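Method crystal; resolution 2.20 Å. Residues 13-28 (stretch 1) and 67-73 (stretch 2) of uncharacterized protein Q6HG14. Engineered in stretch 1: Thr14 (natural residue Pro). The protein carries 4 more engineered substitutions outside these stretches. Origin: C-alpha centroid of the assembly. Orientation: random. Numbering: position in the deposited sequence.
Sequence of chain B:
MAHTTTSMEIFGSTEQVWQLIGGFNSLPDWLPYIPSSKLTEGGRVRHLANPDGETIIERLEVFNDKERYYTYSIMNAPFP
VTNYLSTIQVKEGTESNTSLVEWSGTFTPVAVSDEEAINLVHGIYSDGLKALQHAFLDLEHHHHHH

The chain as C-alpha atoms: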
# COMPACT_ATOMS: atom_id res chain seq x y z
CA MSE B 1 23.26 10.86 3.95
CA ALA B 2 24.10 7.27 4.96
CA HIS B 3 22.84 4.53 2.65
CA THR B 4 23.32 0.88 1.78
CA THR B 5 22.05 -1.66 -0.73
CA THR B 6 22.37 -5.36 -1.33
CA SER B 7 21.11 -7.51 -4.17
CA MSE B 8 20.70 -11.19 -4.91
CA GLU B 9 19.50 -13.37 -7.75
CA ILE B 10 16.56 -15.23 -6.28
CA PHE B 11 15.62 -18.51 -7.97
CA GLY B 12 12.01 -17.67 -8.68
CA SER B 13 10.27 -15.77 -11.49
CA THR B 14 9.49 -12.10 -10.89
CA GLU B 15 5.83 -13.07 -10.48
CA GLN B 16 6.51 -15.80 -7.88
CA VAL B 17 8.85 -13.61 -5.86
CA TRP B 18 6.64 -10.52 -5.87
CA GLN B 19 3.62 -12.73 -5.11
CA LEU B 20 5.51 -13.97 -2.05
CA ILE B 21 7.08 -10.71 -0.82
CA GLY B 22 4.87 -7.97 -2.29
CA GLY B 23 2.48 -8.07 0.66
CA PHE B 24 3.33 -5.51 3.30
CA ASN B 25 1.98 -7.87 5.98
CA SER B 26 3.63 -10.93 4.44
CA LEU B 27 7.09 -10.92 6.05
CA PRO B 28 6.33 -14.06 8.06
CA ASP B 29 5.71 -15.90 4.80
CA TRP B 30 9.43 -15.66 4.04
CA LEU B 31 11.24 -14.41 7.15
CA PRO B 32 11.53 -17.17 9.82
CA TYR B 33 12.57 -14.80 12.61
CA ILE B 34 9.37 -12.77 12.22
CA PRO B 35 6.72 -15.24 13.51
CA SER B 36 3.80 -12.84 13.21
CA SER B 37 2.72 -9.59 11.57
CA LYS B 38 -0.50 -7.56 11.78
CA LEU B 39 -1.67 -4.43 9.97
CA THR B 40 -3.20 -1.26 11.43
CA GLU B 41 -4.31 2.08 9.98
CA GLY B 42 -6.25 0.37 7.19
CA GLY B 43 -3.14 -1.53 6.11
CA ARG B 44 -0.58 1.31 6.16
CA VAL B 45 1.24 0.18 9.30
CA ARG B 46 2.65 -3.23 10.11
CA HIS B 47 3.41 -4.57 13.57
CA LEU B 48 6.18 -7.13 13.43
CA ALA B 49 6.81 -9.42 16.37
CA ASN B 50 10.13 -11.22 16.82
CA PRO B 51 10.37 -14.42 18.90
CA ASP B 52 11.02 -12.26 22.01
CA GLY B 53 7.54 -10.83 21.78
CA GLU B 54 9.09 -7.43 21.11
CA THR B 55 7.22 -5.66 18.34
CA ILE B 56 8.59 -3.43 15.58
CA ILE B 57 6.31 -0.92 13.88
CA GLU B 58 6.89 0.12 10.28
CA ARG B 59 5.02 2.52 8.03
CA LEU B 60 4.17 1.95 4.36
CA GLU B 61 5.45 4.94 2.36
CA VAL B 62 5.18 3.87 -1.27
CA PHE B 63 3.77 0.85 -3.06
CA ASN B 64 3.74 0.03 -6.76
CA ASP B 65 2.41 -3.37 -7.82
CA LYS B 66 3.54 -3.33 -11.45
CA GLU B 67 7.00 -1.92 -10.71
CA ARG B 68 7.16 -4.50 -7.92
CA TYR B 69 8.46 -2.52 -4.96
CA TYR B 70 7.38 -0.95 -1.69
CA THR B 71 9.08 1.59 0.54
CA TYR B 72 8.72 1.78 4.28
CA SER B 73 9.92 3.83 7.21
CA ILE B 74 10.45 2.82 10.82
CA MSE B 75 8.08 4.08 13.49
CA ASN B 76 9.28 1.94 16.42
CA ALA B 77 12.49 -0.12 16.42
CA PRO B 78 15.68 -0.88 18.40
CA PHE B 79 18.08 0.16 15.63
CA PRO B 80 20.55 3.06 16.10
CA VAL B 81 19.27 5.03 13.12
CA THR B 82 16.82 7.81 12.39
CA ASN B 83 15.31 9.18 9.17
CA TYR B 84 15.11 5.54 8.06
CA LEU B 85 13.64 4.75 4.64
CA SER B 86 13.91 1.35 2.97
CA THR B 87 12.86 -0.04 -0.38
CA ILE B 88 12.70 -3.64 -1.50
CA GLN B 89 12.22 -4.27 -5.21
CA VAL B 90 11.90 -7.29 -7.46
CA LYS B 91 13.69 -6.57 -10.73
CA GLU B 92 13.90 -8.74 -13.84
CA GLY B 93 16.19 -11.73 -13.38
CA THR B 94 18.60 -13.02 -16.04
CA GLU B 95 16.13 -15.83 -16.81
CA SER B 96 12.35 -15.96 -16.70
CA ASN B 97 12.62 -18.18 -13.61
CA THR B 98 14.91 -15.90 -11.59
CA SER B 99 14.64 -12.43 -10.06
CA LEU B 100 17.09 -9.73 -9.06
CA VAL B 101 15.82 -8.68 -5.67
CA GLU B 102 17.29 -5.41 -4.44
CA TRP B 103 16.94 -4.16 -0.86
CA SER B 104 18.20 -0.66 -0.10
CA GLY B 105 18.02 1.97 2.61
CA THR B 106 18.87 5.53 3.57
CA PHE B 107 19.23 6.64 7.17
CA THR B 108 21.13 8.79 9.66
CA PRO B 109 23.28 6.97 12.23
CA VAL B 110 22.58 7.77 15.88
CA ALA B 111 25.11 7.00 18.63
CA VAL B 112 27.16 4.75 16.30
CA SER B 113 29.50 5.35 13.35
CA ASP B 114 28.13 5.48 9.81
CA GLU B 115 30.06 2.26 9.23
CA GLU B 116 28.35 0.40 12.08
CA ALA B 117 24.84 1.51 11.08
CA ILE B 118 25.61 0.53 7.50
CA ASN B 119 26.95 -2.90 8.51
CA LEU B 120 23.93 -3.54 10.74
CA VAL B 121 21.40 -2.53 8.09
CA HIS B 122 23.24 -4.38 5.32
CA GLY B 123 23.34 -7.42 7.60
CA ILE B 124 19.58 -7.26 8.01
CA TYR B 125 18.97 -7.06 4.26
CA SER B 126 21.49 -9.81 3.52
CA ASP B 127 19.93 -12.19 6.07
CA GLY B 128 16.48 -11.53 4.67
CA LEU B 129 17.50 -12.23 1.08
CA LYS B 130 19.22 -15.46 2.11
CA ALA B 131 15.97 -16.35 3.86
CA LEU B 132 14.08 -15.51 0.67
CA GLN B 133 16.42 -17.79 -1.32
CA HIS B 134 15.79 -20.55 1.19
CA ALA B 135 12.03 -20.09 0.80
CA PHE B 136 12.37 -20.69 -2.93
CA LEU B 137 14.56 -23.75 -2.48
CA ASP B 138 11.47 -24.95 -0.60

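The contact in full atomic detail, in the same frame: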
# COMPACT_ATOMS: atom_id res chain seq x y z
N SER B 13 10.62 -16.79 -10.50
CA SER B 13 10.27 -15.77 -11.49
C SER B 13 9.88 -14.48 -10.77
O SER B 13 9.61 -14.50 -9.57
CB SER B 13 9.09 -16.23 -12.34
OG SER B 13 7.91 -16.33 -11.56
N THR B 14 9.85 -13.37 -11.49
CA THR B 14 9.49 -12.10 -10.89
C THR B 14 8.09 -12.19 -10.28
O THR B 14 7.84 -11.64 -9.20
CB THR B 14 9.55 -10.95 -11.93
OG1 THR B 14 8.96 -11.37 -13.16
CG2 THR B 14 11.01 -10.56 -12.18
N GLU B 15 7.19 -12.90 -10.95
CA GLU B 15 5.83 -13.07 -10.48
C GLU B 15 5.76 -13.88 -9.18
O GLU B 15 5.00 -13.53 -8.28
CB GLU B 15 4.96 -13.74 -11.56
CG GLU B 15 4.67 -12.87 -12.79
CD GLU B 15 5.91 -12.58 -13.62
OE1 GLU B 15 6.65 -13.52 -13.96
OE2 GLU B 15 6.14 -11.39 -13.95
N GLN B 16 6.52 -14.97 -9.09
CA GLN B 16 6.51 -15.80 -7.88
C GLN B 16 7.06 -15.00 -6.71
O GLN B 16 6.45 -14.94 -5.65
CB GLN B 16 7.40 -17.03 -8.04
CG GLN B 16 7.08 -17.96 -9.19
CD GLN B 16 8.13 -19.07 -9.29
OE1 GLN B 16 8.22 -19.94 -8.42
NE2 GLN B 16 8.94 -19.03 -10.35
N VAL B 17 8.22 -14.39 -6.91
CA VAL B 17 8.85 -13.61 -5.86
C VAL B 17 8.00 -12.45 -5.36
O VAL B 17 7.84 -12.28 -4.15
CB VAL B 17 10.22 -13.07 -6.31
CG1 VAL B 17 10.87 -12.28 -5.16
CG2 VAL B 17 11.11 -14.22 -6.76
N TRP B 18 7.47 -11.65 -6.28
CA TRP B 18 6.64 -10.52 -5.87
C TRP B 18 5.34 -11.03 -5.23
O TRP B 18 4.81 -10.40 -4.32
CB TRP B 18 6.33 -9.60 -7.06
CG TRP B 18 5.47 -8.43 -6.67
CD1 TRP B 18 4.18 -8.20 -7.03
CD2 TRP B 18 5.85 -7.34 -5.80
NE1 TRP B 18 3.72 -7.03 -6.44
CE2 TRP B 18 4.72 -6.49 -5.68
CE3 TRP B 18 7.02 -7.00 -5.11
CZ2 TRP B 18 4.73 -5.32 -4.90
CZ3 TRP B 18 7.03 -5.83 -4.33
CH2 TRP B 18 5.89 -5.01 -4.24
N GLN B 19 4.84 -12.17 -5.69
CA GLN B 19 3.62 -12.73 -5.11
C GLN B 19 3.90 -13.02 -3.64
O GLN B 19 3.09 -12.73 -2.77
CB GLN B 19 3.24 -14.05 -5.80
CG GLN B 19 1.82 -14.10 -6.37
CD GLN B 19 0.75 -13.64 -5.39
OE1 GLN B 19 0.48 -14.28 -4.37
NE2 GLN B 19 0.13 -12.51 -5.70
N LEU B 20 5.07 -13.60 -3.39
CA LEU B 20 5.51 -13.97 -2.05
C LEU B 20 5.83 -12.77 -1.15
O LEU B 20 5.31 -12.67 -0.04
CB LEU B 20 6.77 -14.85 -2.15
CG LEU B 20 7.10 -15.93 -1.11
CD1 LEU B 20 8.53 -15.77 -0.66
CD2 LEU B 20 6.16 -15.85 0.07
N ILE B 21 6.66 -11.85 -1.63
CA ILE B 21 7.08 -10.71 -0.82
C ILE B 21 6.39 -9.36 -1.01
O ILE B 21 6.61 -8.45 -0.22
CB ILE B 21 8.60 -10.49 -0.97
CG1 ILE B 21 8.92 -9.88 -2.34
CG2 ILE B 21 9.32 -11.83 -0.86
CD1 ILE B 21 10.37 -9.49 -2.51
N GLY B 22 5.56 -9.23 -2.04
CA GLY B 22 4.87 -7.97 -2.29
C GLY B 22 3.93 -7.49 -1.19
O GLY B 22 3.67 -6.29 -1.07
N GLY B 23 3.40 -8.43 -0.41
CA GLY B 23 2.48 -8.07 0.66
C GLY B 23 3.20 -7.40 1.81
O GLY B 23 4.18 -7.93 2.33
N PHE B 24 2.71 -6.23 2.21
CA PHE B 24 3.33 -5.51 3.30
C PHE B 24 3.23 -6.30 4.61
O PHE B 24 4.12 -6.23 5.45
CB PHE B 24 2.68 -4.14 3.45
CG PHE B 24 3.45 -3.18 4.31
CD1 PHE B 24 4.80 -2.92 4.04
CD2 PHE B 24 2.84 -2.54 5.38
CE1 PHE B 24 5.52 -2.01 4.83
CE2 PHE B 24 3.55 -1.63 6.18
CZ PHE B 24 4.89 -1.37 5.90
N ASN B 25 2.16 -7.07 4.76
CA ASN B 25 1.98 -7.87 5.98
C ASN B 25 2.47 -9.31 5.80
O ASN B 25 2.23 -10.16 6.66
CB ASN B 25 0.51 -7.92 6.38
CG ASN B 25 0.32 -8.33 7.84
OD1 ASN B 25 -0.40 -9.28 8.15
ND2 ASN B 25 0.98 -7.60 8.73
N SER B 26 3.18 -9.57 4.71
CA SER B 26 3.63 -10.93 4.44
C SER B 26 5.03 -11.37 4.87
O SER B 26 5.46 -12.47 4.54
CB SER B 26 3.45 -11.22 2.95
OG SER B 26 2.09 -11.04 2.59
N LEU B 27 5.75 -10.54 5.62
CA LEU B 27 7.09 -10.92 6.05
C LEU B 27 7.20 -12.31 6.68
O LEU B 27 8.19 -13.01 6.48
CB LEU B 27 7.67 -9.88 7.02
CG LEU B 27 8.02 -8.51 6.40
CD1 LEU B 27 8.62 -7.61 7.47
CD2 LEU B 27 8.99 -8.69 5.23
N PRO B 28 6.19 -12.72 7.48
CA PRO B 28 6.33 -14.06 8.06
C PRO B 28 6.22 -15.19 7.06
O PRO B 28 6.53 -16.34 7.38
CB PRO B 28 5.24 -14.09 9.15
CG PRO B 28 4.30 -13.00 8.79
CD PRO B 28 5.17 -11.93 8.18
N GLU B 67 5.56 -2.15 -10.72
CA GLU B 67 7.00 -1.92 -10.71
C GLU B 67 7.63 -2.77 -9.61
O GLU B 67 8.82 -2.71 -9.35
CB GLU B 67 7.30 -0.43 -10.50
CG GLU B 67 6.96 0.41 -11.73
CD GLU B 67 7.15 1.91 -11.51
OE1 GLU B 67 8.28 2.32 -11.18
OE2 GLU B 67 6.17 2.67 -11.68
N ARG B 68 6.78 -3.57 -8.97
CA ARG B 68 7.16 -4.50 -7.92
C ARG B 68 8.09 -4.01 -6.81
O ARG B 68 9.19 -4.54 -6.61
CB ARG B 68 7.75 -5.77 -8.56
CG ARG B 68 6.85 -6.40 -9.63
CD ARG B 68 7.46 -7.68 -10.20
NE ARG B 68 8.76 -7.41 -10.80
CZ ARG B 68 8.95 -7.14 -12.09
NH1 ARG B 68 7.92 -7.10 -12.93
NH2 ARG B 68 10.17 -6.89 -12.53
N TYR B 69 7.66 -3.00 -6.07
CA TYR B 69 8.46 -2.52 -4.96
C TYR B 69 7.58 -1.79 -3.95
O TYR B 69 6.47 -1.37 -4.28
CB TYR B 69 9.57 -1.57 -5.46
CG TYR B 69 9.11 -0.17 -5.80
CD1 TYR B 69 9.03 0.81 -4.82
CD2 TYR B 69 8.79 0.18 -7.11
CE1 TYR B 69 8.65 2.12 -5.13
CE2 TYR B 69 8.41 1.48 -7.44
CZ TYR B 69 8.34 2.45 -6.44
OH TYR B 69 7.98 3.74 -6.76
N TYR B 70 8.06 -1.71 -2.72
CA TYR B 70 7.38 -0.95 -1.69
C TYR B 70 8.46 -0.32 -0.84
O TYR B 70 9.57 -0.84 -0.74
CB TYR B 70 6.38 -1.79 -0.87
CG TYR B 70 6.90 -2.86 0.06
CD1 TYR B 70 7.55 -2.55 1.26
CD2 TYR B 70 6.66 -4.20 -0.22
CE1 TYR B 70 7.93 -3.56 2.16
CE2 TYR B 70 7.03 -5.21 0.66
CZ TYR B 70 7.66 -4.89 1.85
OH TYR B 70 8.00 -5.90 2.70
N THR B 71 8.14 0.84 -0.27
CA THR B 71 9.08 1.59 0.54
C THR B 71 8.45 1.79 1.89
O THR B 71 7.27 2.11 1.99
CB THR B 71 9.37 2.96 -0.11
OG1 THR B 71 9.89 2.76 -1.43
CG2 THR B 71 10.36 3.77 0.73
N TYR B 72 9.24 1.61 2.94
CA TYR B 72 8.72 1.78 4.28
C TYR B 72 9.68 2.54 5.16
O TYR B 72 10.88 2.64 4.87
CB TYR B 72 8.42 0.41 4.89
CG TYR B 72 9.63 -0.47 5.06
CD1 TYR B 72 10.38 -0.44 6.23
CD2 TYR B 72 10.02 -1.35 4.05
CE1 TYR B 72 11.49 -1.29 6.41
CE2 TYR B 72 11.12 -2.20 4.21
CZ TYR B 72 11.85 -2.16 5.39
OH TYR B 72 12.93 -3.00 5.54
N SER B 73 9.14 3.08 6.25
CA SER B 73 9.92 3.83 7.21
C SER B 73 9.74 3.12 8.55
O SER B 73 8.86 2.29 8.70
CB SER B 73 9.43 5.28 7.28
OG SER B 73 8.04 5.35 7.59
O HOH W 1 5.59 -9.33 -12.63
O HOH W 2 6.78 -8.42 2.33

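Segments distant in sequence often pack through aromatic rings laid against backbone, with water satisfying the polar groups left over. The contact between residues 13-28 and 67-73 of Q6HG14 is a compact example: no direct hydrogen bond joins the stretches, yet together they bury 495 Å².

Ser13 touches nothing across the interface; at the N-cap position, its OG accepts from Gln16 N at 3.1 Å. On the first turn, the engineered Thr14 points toward stretch 2 and sets CG2 over one face of the Arg68 guanidinium, 3.8 Å from NH2, while its OG1 donates to Glu15 OE2 (2.9 Å). The CA-to-CB bond of Glu15 points away, but its carboxylate curls back. There a water donates to Glu15 OE2 at 2.5 Å and accepts a weak bond from Arg68 NH1 at 3.2 Å, linking opposite charges indirectly.

Trp18, one turn on, is the helix's main contribution. With chi1 at t, its broad indole lies against the loop leading into the strand, one face toward Arg68: Arg68 CA sits 3.6 Å from the centroid of the six-membered ring, almost on its normal, a CH-pi contact, and Trp18 CH2 reaches Tyr69 N at 3.2 Å. A flat ring suits this place because it can lie close against main chain.

Beyond, the chain wraps around Tyr70, which is buried and points toward stretch 1. Ile21 O meets its ring edge, 3.4 Å from Tyr70 CE2. A second water donates to Ile21 O and Gly23 O (2.6 Å each) and accepts from Tyr70 OH (2.8 Å), so the Tyr70 hydroxyl is satisfied while its ring packs. Gly23 opens a type I turn ending at Ser26; within it, Phe24 directs its edge at the Tyr70 face, Phe24 CD1 to Tyr70 CE1 3.7 Å, planes at 89°, and Phe24 CE1 approaches Tyr72 CB at 3.8 Å. Leu27 CD2 closes the contact, 3.9 Å from Tyr70 OH.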